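Local coordinates for alkylhydroperoxidase AhpD core: uncharacterized peroxidase-related protein (PDB 2PRR) that is uncharacterised but has an AhpD-like alkylhydroperoxidase core of the carboxymuconolactone decarboxylase family and is probably a peroxidase-related oxidoreductase, at residues 76-85 / 127-136; 58-69 / 158-169. All coordinates share one frame; numbering follows the deposited sequence.

Contact 1: 76-85 / 127-136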
loop_
_atom_site.group_PDB
_atom_site.type_symbol
_atom_site.label_atom_id
_atom_site.label_comp_id
_atom_site.label_asym_id
_atom_site.label_seq_id
_atom_site.Cartn_x
_atom_site.Cartn_y
_atom_site.Cartn_z
HETATM N N MSE D 76 6.476 -22.118 13.041
HETATM C CA MSE D 76 5.344 -21.217 13.072
HETATM C C MSE D 76 5.770 -19.879 12.464
HETATM O O MSE D 76 5.059 -19.303 11.642
HETATM C CB MSE D 76 4.865 -21.088 14.521
HETATM C CG MSE D 76 3.442 -20.672 14.724
HETATM SE SE MSE D 76 3.013 -20.716 16.563
HETATM C CE MSE D 76 3.485 -22.685 17.103
ATOM N N ILE D 77 6.963 -19.417 12.829
ATOM C CA ILE D 77 7.513 -18.189 12.263
ATOM C C ILE D 77 7.644 -18.300 10.736
ATOM O O ILE D 77 7.329 -17.356 9.993
ATOM C CB ILE D 77 8.867 -17.819 12.899
ATOM C CG1 ILE D 77 8.687 -17.562 14.406
ATOM C CG2 ILE D 77 9.461 -16.539 12.210
ATOM C CD1 ILE D 77 9.943 -17.287 15.201
ATOM N N VAL D 78 8.077 -19.454 10.259
ATOM C CA VAL D 78 8.246 -19.646 8.824
ATOM C C VAL D 78 6.930 -19.597 8.092
ATOM O O VAL D 78 6.826 -19.004 6.985
ATOM C CB VAL D 78 8.885 -21.004 8.472
ATOM C CG1 VAL D 78 9.044 -21.119 6.938
ATOM C CG2 VAL D 78 10.207 -21.168 9.198
ATOM N N VAL D 79 5.915 -20.194 8.699
ATOM C CA VAL D 79 4.637 -20.257 8.039
ATOM C C VAL D 79 3.980 -18.844 7.897
ATOM O O VAL D 79 3.433 -18.563 6.839
ATOM C CB VAL D 79 3.679 -21.285 8.699
ATOM C CG1 VAL D 79 2.385 -21.344 7.961
ATOM C CG2 VAL D 79 4.312 -22.725 8.716
ATOM N N ALA D 80 4.048 -18.003 8.931
ATOM C CA ALA D 80 3.394 -16.680 8.874
ATOM C C ALA D 80 4.099 -15.729 7.938
ATOM O O ALA D 80 3.458 -14.953 7.241
ATOM C CB ALA D 80 3.259 -16.062 10.268
ATOM N N THR D 81 5.427 -15.777 7.943
ATOM C CA THR D 81 6.255 -14.907 7.115
ATOM C C THR D 81 6.184 -15.304 5.646
ATOM O O THR D 81 6.062 -14.426 4.761
ATOM C CB THR D 81 7.696 -14.822 7.664
ATOM O OG1 THR D 81 8.325 -16.132 7.751
ATOM C CG2 THR D 81 7.654 -14.162 9.042
ATOM N N SER D 82 6.156 -16.613 5.410
ATOM C CA SER D 82 6.024 -17.220 4.083
ATOM C C SER D 82 4.666 -16.982 3.491
ATOM O O SER D 82 4.512 -16.821 2.273
ATOM C CB SER D 82 6.210 -18.727 4.180
ATOM O OG SER D 82 7.385 -19.027 4.904
ATOM N N ALA D 83 3.672 -17.041 4.357
ATOM C CA ALA D 83 2.321 -16.761 3.971
ATOM C C ALA D 83 2.267 -15.292 3.500
ATOM O O ALA D 83 1.681 -15.026 2.460
ATOM C CB ALA D 83 1.351 -17.038 5.119
ATOM N N ALA D 84 2.905 -14.372 4.225
ATOM C CA ALA D 84 2.980 -12.898 3.834
ATOM C C ALA D 84 3.658 -12.608 2.500
ATOM O O ALA D 84 3.347 -11.622 1.835
ATOM C CB ALA D 84 3.714 -12.165 4.859
ATOM N N ASN D 85 4.646 -13.434 2.161
ATOM C CA ASN D 85 5.380 -13.412 0.898
ATOM C C ASN D 85 4.704 -14.268 -0.169
ATOM O O ASN D 85 5.190 -14.340 -1.314
ATOM C CB ASN D 85 6.806 -13.972 1.116
ATOM C CG ASN D 85 7.690 -13.014 1.856
ATOM O OD1 ASN D 85 7.472 -11.798 1.824
ATOM N ND2 ASN D 85 8.713 -13.537 2.510
HETATM N N MSE D 127 5.193 -13.075 19.362
HETATM C CA MSE D 127 6.353 -13.540 18.659
HETATM C C MSE D 127 6.131 -13.351 17.182
HETATM O O MSE D 127 7.046 -13.008 16.467
HETATM C CB MSE D 127 6.555 -15.050 18.950
HETATM C CG MSE D 127 7.697 -15.705 18.261
HETATM SE SE MSE D 127 7.635 -17.665 18.474
HETATM C CE MSE D 127 6.281 -18.098 17.366
ATOM N N LEU D 128 4.934 -13.634 16.707
ATOM C CA LEU D 128 4.677 -13.509 15.283
ATOM C C LEU D 128 4.469 -12.056 14.909
ATOM O O LEU D 128 4.761 -11.712 13.793
ATOM C CB LEU D 128 3.480 -14.350 14.834
ATOM C CG LEU D 128 3.509 -15.858 15.091
ATOM C CD1 LEU D 128 2.255 -16.469 14.502
ATOM C CD2 LEU D 128 4.775 -16.488 14.515
ATOM N N ASP D 129 3.964 -11.224 15.823
ATOM C CA ASP D 129 3.820 -9.772 15.528
ATOM C C ASP D 129 5.203 -9.209 15.162
ATOM O O ASP D 129 5.349 -8.419 14.239
ATOM C CB ASP D 129 3.264 -8.963 16.716
ATOM C CG ASP D 129 1.802 -9.263 17.058
ATOM O OD1 ASP D 129 1.002 -9.643 16.185
ATOM O OD2 ASP D 129 1.426 -9.089 18.235
ATOM N N PHE D 130 6.213 -9.635 15.910
ATOM C CA PHE D 130 7.575 -9.178 15.726
ATOM C C PHE D 130 8.114 -9.695 14.402
ATOM O O PHE D 130 8.576 -8.916 13.570
ATOM C CB PHE D 130 8.451 -9.646 16.910
ATOM C CG PHE D 130 9.890 -9.195 16.810
ATOM C CD1 PHE D 130 10.207 -7.845 16.868
ATOM C CD2 PHE D 130 10.920 -10.121 16.670
ATOM C CE1 PHE D 130 11.503 -7.432 16.767
ATOM C CE2 PHE D 130 12.219 -9.715 16.579
ATOM C CZ PHE D 130 12.516 -8.360 16.623
ATOM N N ALA D 131 8.054 -11.012 14.234
ATOM C CA ALA D 131 8.417 -11.660 12.976
ATOM C C ALA D 131 7.840 -10.928 11.763
ATOM O O ALA D 131 8.535 -10.707 10.783
ATOM C CB ALA D 131 7.911 -13.067 12.976
ATOM N N LEU D 132 6.560 -10.585 11.815
ATOM C CA LEU D 132 5.932 -9.885 10.694
ATOM C C LEU D 132 6.502 -8.513 10.456
ATOM O O LEU D 132 6.617 -8.115 9.300
ATOM C CB LEU D 132 4.404 -9.847 10.810
ATOM C CG LEU D 132 3.645 -11.002 10.111
ATOM C CD1 LEU D 132 3.906 -10.987 8.615
ATOM C CD2 LEU D 132 3.965 -12.394 10.650
ATOM N N LYS D 133 6.905 -7.823 11.526
ATOM C CA LYS D 133 7.542 -6.497 11.422
ATOM C C LYS D 133 8.942 -6.577 10.783
ATOM O O LYS D 133 9.326 -5.737 9.956
ATOM C CB LYS D 133 7.655 -5.828 12.794
ATOM C CG LYS D 133 8.006 -4.344 12.662
ATOM C CD LYS D 133 8.081 -3.599 13.974
ATOM C CE LYS D 133 8.045 -2.056 13.669
ATOM N NZ LYS D 133 8.268 -1.162 14.862
ATOM N N VAL D 134 9.714 -7.580 11.199
ATOM C CA VAL D 134 11.009 -7.820 10.630
ATOM C C VAL D 134 10.810 -8.174 9.155
ATOM O O VAL D 134 11.531 -7.696 8.284
ATOM C CB VAL D 134 11.711 -9.032 11.315
ATOM C CG1 VAL D 134 12.978 -9.397 10.585
ATOM C CG2 VAL D 134 11.988 -8.762 12.781
ATOM N N CYS D 135 9.837 -9.045 8.901
ATOM C CA CYS D 135 9.528 -9.509 7.566
ATOM C C CYS D 135 9.187 -8.364 6.626
ATOM O O CYS D 135 9.788 -8.271 5.592
ATOM C CB CYS D 135 8.374 -10.505 7.610
ATOM S SG CYS D 135 7.956 -11.234 6.032
ATOM N N LYS D 136 8.286 -7.461 7.011
ATOM C CA LYS D 136 7.850 -6.365 6.105
ATOM C C LYS D 136 8.251 -4.919 6.438
ATOM O O LYS D 136 8.054 -4.026 5.610
ATOM C CB LYS D 136 6.324 -6.357 6.013
ATOM C CG LYS D 136 5.683 -7.631 5.486
ATOM C CD LYS D 136 5.968 -7.933 4.006
ATOM C CE LYS D 136 5.346 -9.329 3.669
ATOM N NZ LYS D 136 5.530 -9.863 2.265
HETATM O O HOH W 1 8.992 -9.707 2.849
#

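Contact 2: 58-69 / 158-169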
loop_
_atom_site.group_PDB
_atom_site.type_symbol
_atom_site.label_atom_id
_atom_site.label_comp_id
_atom_site.label_asym_id
_atom_site.label_seq_id
_atom_site.Cartn_x
_atom_site.Cartn_y
_atom_site.Cartn_z
ATOM N N TYR D 58 23.196 -22.476 6.764
ATOM C CA TYR D 58 22.541 -21.373 7.443
ATOM C C TYR D 58 21.259 -21.910 8.041
ATOM O O TYR D 58 20.931 -21.602 9.178
ATOM C CB TYR D 58 22.215 -20.218 6.481
ATOM C CG TYR D 58 22.323 -18.849 7.116
ATOM C CD1 TYR D 58 21.831 -18.601 8.389
ATOM C CD2 TYR D 58 22.897 -17.792 6.430
ATOM C CE1 TYR D 58 21.945 -17.349 8.971
ATOM C CE2 TYR D 58 23.008 -16.509 7.021
ATOM C CZ TYR D 58 22.513 -16.296 8.278
ATOM O OH TYR D 58 22.595 -15.040 8.877
ATOM N N HIS D 59 20.520 -22.705 7.274
ATOM C CA HIS D 59 19.289 -23.289 7.773
ATOM C C HIS D 59 19.511 -24.073 9.090
ATOM O O HIS D 59 18.781 -23.909 10.081
ATOM C CB HIS D 59 18.661 -24.209 6.720
ATOM C CG HIS D 59 17.474 -24.968 7.232
ATOM N ND1 HIS D 59 17.575 -26.237 7.767
ATOM C CD2 HIS D 59 16.176 -24.609 7.360
ATOM C CE1 HIS D 59 16.384 -26.635 8.174
ATOM N NE2 HIS D 59 15.517 -25.666 7.934
ATOM N N ASP D 60 20.525 -24.931 9.077
ATOM C CA ASP D 60 20.862 -25.742 10.232
ATOM C C ASP D 60 21.271 -24.888 11.417
ATOM O O ASP D 60 20.907 -25.175 12.539
ATOM C CB ASP D 60 21.952 -26.729 9.843
ATOM C CG ASP D 60 21.433 -27.851 8.924
ATOM O OD1 ASP D 60 20.271 -27.783 8.462
ATOM O OD2 ASP D 60 22.181 -28.826 8.690
ATOM N N ALA D 61 21.973 -23.789 11.175
ATOM C CA ALA D 61 22.395 -22.905 12.275
ATOM C C ALA D 61 21.259 -22.255 13.092
ATOM O O ALA D 61 21.416 -21.931 14.270
ATOM C CB ALA D 61 23.310 -21.832 11.729
ATOM N N LEU D 62 20.114 -22.070 12.464
ATOM C CA LEU D 62 18.981 -21.437 13.095
ATOM C C LEU D 62 17.942 -22.439 13.572
ATOM O O LEU D 62 17.339 -22.266 14.637
ATOM C CB LEU D 62 18.331 -20.501 12.075
ATOM C CG LEU D 62 19.278 -19.497 11.418
ATOM C CD1 LEU D 62 18.551 -18.662 10.395
ATOM C CD2 LEU D 62 19.893 -18.597 12.462
HETATM N N MSE D 63 17.710 -23.475 12.776
HETATM C CA MSE D 63 16.649 -24.389 13.078
HETATM C C MSE D 63 17.139 -25.551 13.941
HETATM O O MSE D 63 16.326 -26.255 14.506
HETATM C CB MSE D 63 16.016 -24.913 11.785
HETATM C CG MSE D 63 15.603 -23.868 10.786
HETATM SE SE MSE D 63 14.366 -22.616 11.537
HETATM C CE MSE D 63 12.999 -23.462 11.517
ATOM N N LEU D 64 18.446 -25.755 14.060
ATOM C CA LEU D 64 18.941 -26.880 14.856
ATOM C C LEU D 64 19.633 -26.476 16.170
ATOM O O LEU D 64 19.827 -27.316 17.033
ATOM C CB LEU D 64 19.816 -27.791 13.994
ATOM C CG LEU D 64 19.141 -28.395 12.746
ATOM C CD1 LEU D 64 20.038 -29.379 12.036
ATOM C CD2 LEU D 64 17.867 -29.099 13.119
ATOM N N LYS D 65 19.947 -25.197 16.355
ATOM C CA LYS D 65 20.606 -24.741 17.578
ATOM C C LYS D 65 19.787 -24.970 18.840
ATOM O O LYS D 65 18.605 -25.299 18.774
ATOM C CB LYS D 65 20.906 -23.236 17.482
ATOM C CG LYS D 65 19.670 -22.326 17.434
ATOM C CD LYS D 65 20.039 -20.853 17.187
ATOM C CE LYS D 65 20.567 -20.139 18.434
ATOM N NZ LYS D 65 19.536 -19.763 19.451
ATOM N N ASP D 66 20.429 -24.814 19.995
ATOM C CA ASP D 66 19.716 -24.840 21.266
ATOM C C ASP D 66 19.215 -23.392 21.357
ATOM O O ASP D 66 19.903 -22.462 20.907
ATOM C CB ASP D 66 20.633 -25.261 22.432
ATOM C CG ASP D 66 21.134 -26.691 22.300
ATOM N N GLY D 67 18.004 -23.186 21.859
ATOM C CA GLY D 67 17.458 -21.830 21.894
ATOM C C GLY D 67 16.157 -21.621 22.650
ATOM O O GLY D 67 15.494 -22.555 23.076
ATOM N N GLY D 68 15.796 -20.358 22.824
ATOM C CA GLY D 68 14.575 -20.026 23.535
ATOM C C GLY D 68 13.313 -20.378 22.765
ATOM O O GLY D 68 12.230 -20.387 23.343
ATOM N N LEU D 69 13.433 -20.654 21.468
ATOM C CA LEU D 69 12.273 -21.021 20.678
ATOM C C LEU D 69 12.173 -22.521 20.512
ATOM O O LEU D 69 13.156 -23.181 20.262
ATOM C CB LEU D 69 12.358 -20.367 19.308
ATOM C CG LEU D 69 12.655 -18.881 19.327
ATOM C CD1 LEU D 69 12.732 -18.402 17.886
ATOM C CD2 LEU D 69 11.592 -18.134 20.135
ATOM N N ASP D 158 16.276 -14.378 22.246
ATOM C CA ASP D 158 15.126 -14.974 21.559
ATOM C C ASP D 158 14.691 -13.995 20.431
ATOM O O ASP D 158 14.363 -14.396 19.316
ATOM C CB ASP D 158 13.939 -15.188 22.506
ATOM C CG ASP D 158 14.246 -16.127 23.708
ATOM O OD1 ASP D 158 15.226 -16.902 23.648
ATOM O OD2 ASP D 158 13.482 -16.078 24.714
ATOM N N ALA D 159 14.674 -12.706 20.720
ATOM C CA ALA D 159 14.324 -11.733 19.695
ATOM C C ALA D 159 15.222 -11.886 18.450
ATOM O O ALA D 159 14.738 -11.751 17.331
ATOM C CB ALA D 159 14.380 -10.304 20.261
ATOM N N TRP D 160 16.508 -12.198 18.637
ATOM C CA TRP D 160 17.455 -12.395 17.515
ATOM C C TRP D 160 17.116 -13.686 16.737
ATOM O O TRP D 160 17.224 -13.732 15.503
ATOM C CB TRP D 160 18.902 -12.443 18.045
ATOM C CG TRP D 160 20.014 -12.675 17.034
ATOM C CD1 TRP D 160 20.180 -13.766 16.221
ATOM C CD2 TRP D 160 21.167 -11.831 16.794
ATOM N NE1 TRP D 160 21.312 -13.620 15.461
ATOM C CE2 TRP D 160 21.947 -12.459 15.807
ATOM C CE3 TRP D 160 21.611 -10.622 17.319
ATOM C CZ2 TRP D 160 23.135 -11.914 15.336
ATOM C CZ3 TRP D 160 22.785 -10.079 16.839
ATOM C CH2 TRP D 160 23.526 -10.714 15.861
ATOM N N ASP D 161 16.730 -14.729 17.458
ATOM C CA ASP D 161 16.350 -15.981 16.841
ATOM C C ASP D 161 15.137 -15.825 15.921
ATOM O O ASP D 161 15.112 -16.376 14.820
ATOM C CB ASP D 161 16.060 -17.018 17.916
ATOM C CG ASP D 161 17.325 -17.497 18.643
ATOM O OD1 ASP D 161 18.432 -17.235 18.159
ATOM O OD2 ASP D 161 17.205 -18.160 19.688
ATOM N N ILE D 162 14.136 -15.081 16.390
ATOM C CA ILE D 162 12.912 -14.790 15.601
ATOM C C ILE D 162 13.292 -14.089 14.315
ATOM O O ILE D 162 12.975 -14.559 13.242
ATOM C CB ILE D 162 11.900 -13.891 16.397
ATOM C CG1 ILE D 162 11.356 -14.645 17.609
ATOM C CG2 ILE D 162 10.719 -13.384 15.479
ATOM C CD1 ILE D 162 10.723 -13.765 18.661
ATOM N N ALA D 163 13.968 -12.954 14.477
ATOM C CA ALA D 163 14.447 -12.116 13.395
ATOM C C ALA D 163 15.345 -12.865 12.403
ATOM O O ALA D 163 15.190 -12.701 11.195
ATOM C CB ALA D 163 15.153 -10.890 13.966
ATOM N N ALA D 164 16.241 -13.721 12.899
ATOM C CA ALA D 164 17.107 -14.489 12.029
ATOM C C ALA D 164 16.316 -15.449 11.130
ATOM O O ALA D 164 16.538 -15.516 9.924
ATOM C CB ALA D 164 18.148 -15.257 12.863
ATOM N N ILE D 165 15.411 -16.204 11.739
ATOM C CA ILE D 165 14.530 -17.152 11.031
ATOM C C ILE D 165 13.714 -16.371 9.984
ATOM O O ILE D 165 13.640 -16.737 8.827
ATOM C CB ILE D 165 13.616 -17.822 12.044
ATOM C CG1 ILE D 165 14.417 -18.883 12.836
ATOM C CG2 ILE D 165 12.432 -18.427 11.369
ATOM C CD1 ILE D 165 13.676 -19.451 13.967
ATOM N N THR D 166 13.105 -15.279 10.403
ATOM C CA THR D 166 12.380 -14.444 9.441
ATOM C C THR D 166 13.347 -14.140 8.275
ATOM O O THR D 166 13.044 -14.441 7.129
ATOM C CB THR D 166 11.876 -13.160 10.103
ATOM O OG1 THR D 166 11.062 -13.481 11.239
ATOM C CG2 THR D 166 11.088 -12.283 9.106
ATOM N N ALA D 167 14.536 -13.630 8.594
ATOM C CA ALA D 167 15.514 -13.214 7.586
ATOM C C ALA D 167 15.911 -14.302 6.610
ATOM O O ALA D 167 15.906 -14.086 5.412
ATOM C CB ALA D 167 16.739 -12.612 8.246
ATOM N N PHE D 168 16.233 -15.478 7.116
ATOM C CA PHE D 168 16.650 -16.552 6.260
ATOM C C PHE D 168 15.529 -17.140 5.395
ATOM O O PHE D 168 15.759 -17.485 4.239
ATOM C CB PHE D 168 17.305 -17.659 7.085
ATOM C CG PHE D 168 17.585 -18.876 6.282
ATOM C CD1 PHE D 168 18.642 -18.890 5.390
ATOM C CD2 PHE D 168 16.758 -19.989 6.372
ATOM C CE1 PHE D 168 18.899 -20.009 4.619
ATOM C CE2 PHE D 168 17.020 -21.127 5.617
ATOM C CZ PHE D 168 18.096 -21.130 4.745
ATOM N N PHE D 169 14.342 -17.305 5.927
ATOM C CA PHE D 169 13.235 -17.753 5.127
ATOM C C PHE D 169 12.653 -16.656 4.168
ATOM O O PHE D 169 11.958 -16.943 3.293
ATOM C CB PHE D 169 12.186 -18.438 5.981
ATOM C CG PHE D 169 12.637 -19.810 6.528
ATOM C CD1 PHE D 169 12.442 -20.954 5.816
ATOM C CD2 PHE D 169 13.264 -19.912 7.729
ATOM C CE1 PHE D 169 12.878 -22.204 6.316
ATOM C CE2 PHE D 169 13.685 -21.225 8.224
ATOM C CZ PHE D 169 13.475 -22.294 7.490
HETATM O O HOH W 2 17.108 -17.863 22.202
HETATM O O HOH W 3 15.704 -20.673 19.223
#

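Contact 1: 76-85 / 127-136
Lys136 reaches along the C-terminal turn of helix 71-84 to its end, where NZ donates to Asn85 OD1 at 2.8 Å, about 29° out of the amide plane. A weak second bond from Lys136 NZ goes to Ala84 O. The ammonium, set at the C-terminal end of helix 71-84, is probably favoured by the helix dipole. The lysine gets there by bending at chi2 (-68°) and then running extended, which lays CE on Ala84 CB at 3.5 Å. A water ties Asn85 OD1 to Cys135 O as well, while Asn85 ND2 is held by Asn173, fixing both ends of the amide. In this all-helical AhpD-like fold the axes of residues 76-84 and 127-136 pass 9.5 Å apart at 43°, small residues lining the crossing. Thr81 hydrogen-bonds its own helix, OG1 to Ile77 O (2.7 Å), which directs CG2 to Ala131 CB and Cys135 CB of the other helix. Leu132 straddles two alanines: CD2 meets Ala80 CB at 3.8 Å and CD1 meets Ala84 CB. At the N-terminal end of the two segments, Ile77 crosses Met127 at about a right angle, its CD1 4.0 Å from the selenium SE of Met127, a selenomethionine.

Contact 2: 58-69 / 158-169
Phe168 packs against the helix turn carrying Tyr58 and His59, with one ring face toward His59 N and CE2 3.7 Å from His59 CB. Its plane is 27° from that of Tyr58, so the two rings are near parallel, but they are displaced, with little overlap. His59, with CG anti to the backbone N, swings its imidazole beyond Phe168 to Phe169: CD2 comes 3.6 Å from Phe169 CZ, the planes are at 79°, and neither ring sits over the other's face. Asp60 OD1 accepts from His59 ND1 nearly in the imidazole plane. Selenomethionine Met63 bends at chi2 and chi3 and brings SE to the edge of the Phe169 ring, 3.7 Å from CE2, a Met-aromatic contact. Residues 58-63 and 158-169, of helices 49-63 and 156-179, run nearly antiparallel (152°) in the helical core, and Leu62 wedges between them, CD1 on Phe168 CB and CD2 on Ala164 CB. Beyond the helix end the chain folds back over Asp161. Lys65 NZ forms a salt bridge with Asp161 OD2 (2.8 Å), on the syn side but tilted out of the carboxylate plane; Asp161 OD1 also pairs with Arg48 of the second subunit. Leu69 slides past this aspartate, CD1 3.6 Å from Asp161 CB, while one water joins Gly68 N to Asp158 OD1 and Asp161 OD2.

Overall arrangement
Both contacts have buried interiors, their centres about 13 Å apart; the exposed parts are Lys136 in contact 1 and residues 66-68 in contact 2. Contact 1 is nested along the chain inside the loop that contact 2 closes. They touch through helices 122-137 and 156-179, Thr166 packing on Ala131 and Cys135, and Phe130 on Ile162; Ile77 adds a third helix, 71-84, by meeting Ile165. Contact 1 joins helices at an acute angle through small and aliphatic side chains, with its polar grip at one helix end; contact 2 joins antiparallel helices through aromatic rings, then continues into a loop held by charge and water. Both also meet the second subunit, contact 1 through Cys135 O and Arg174 of that subunit, contact 2 through Asp161 and Trp160.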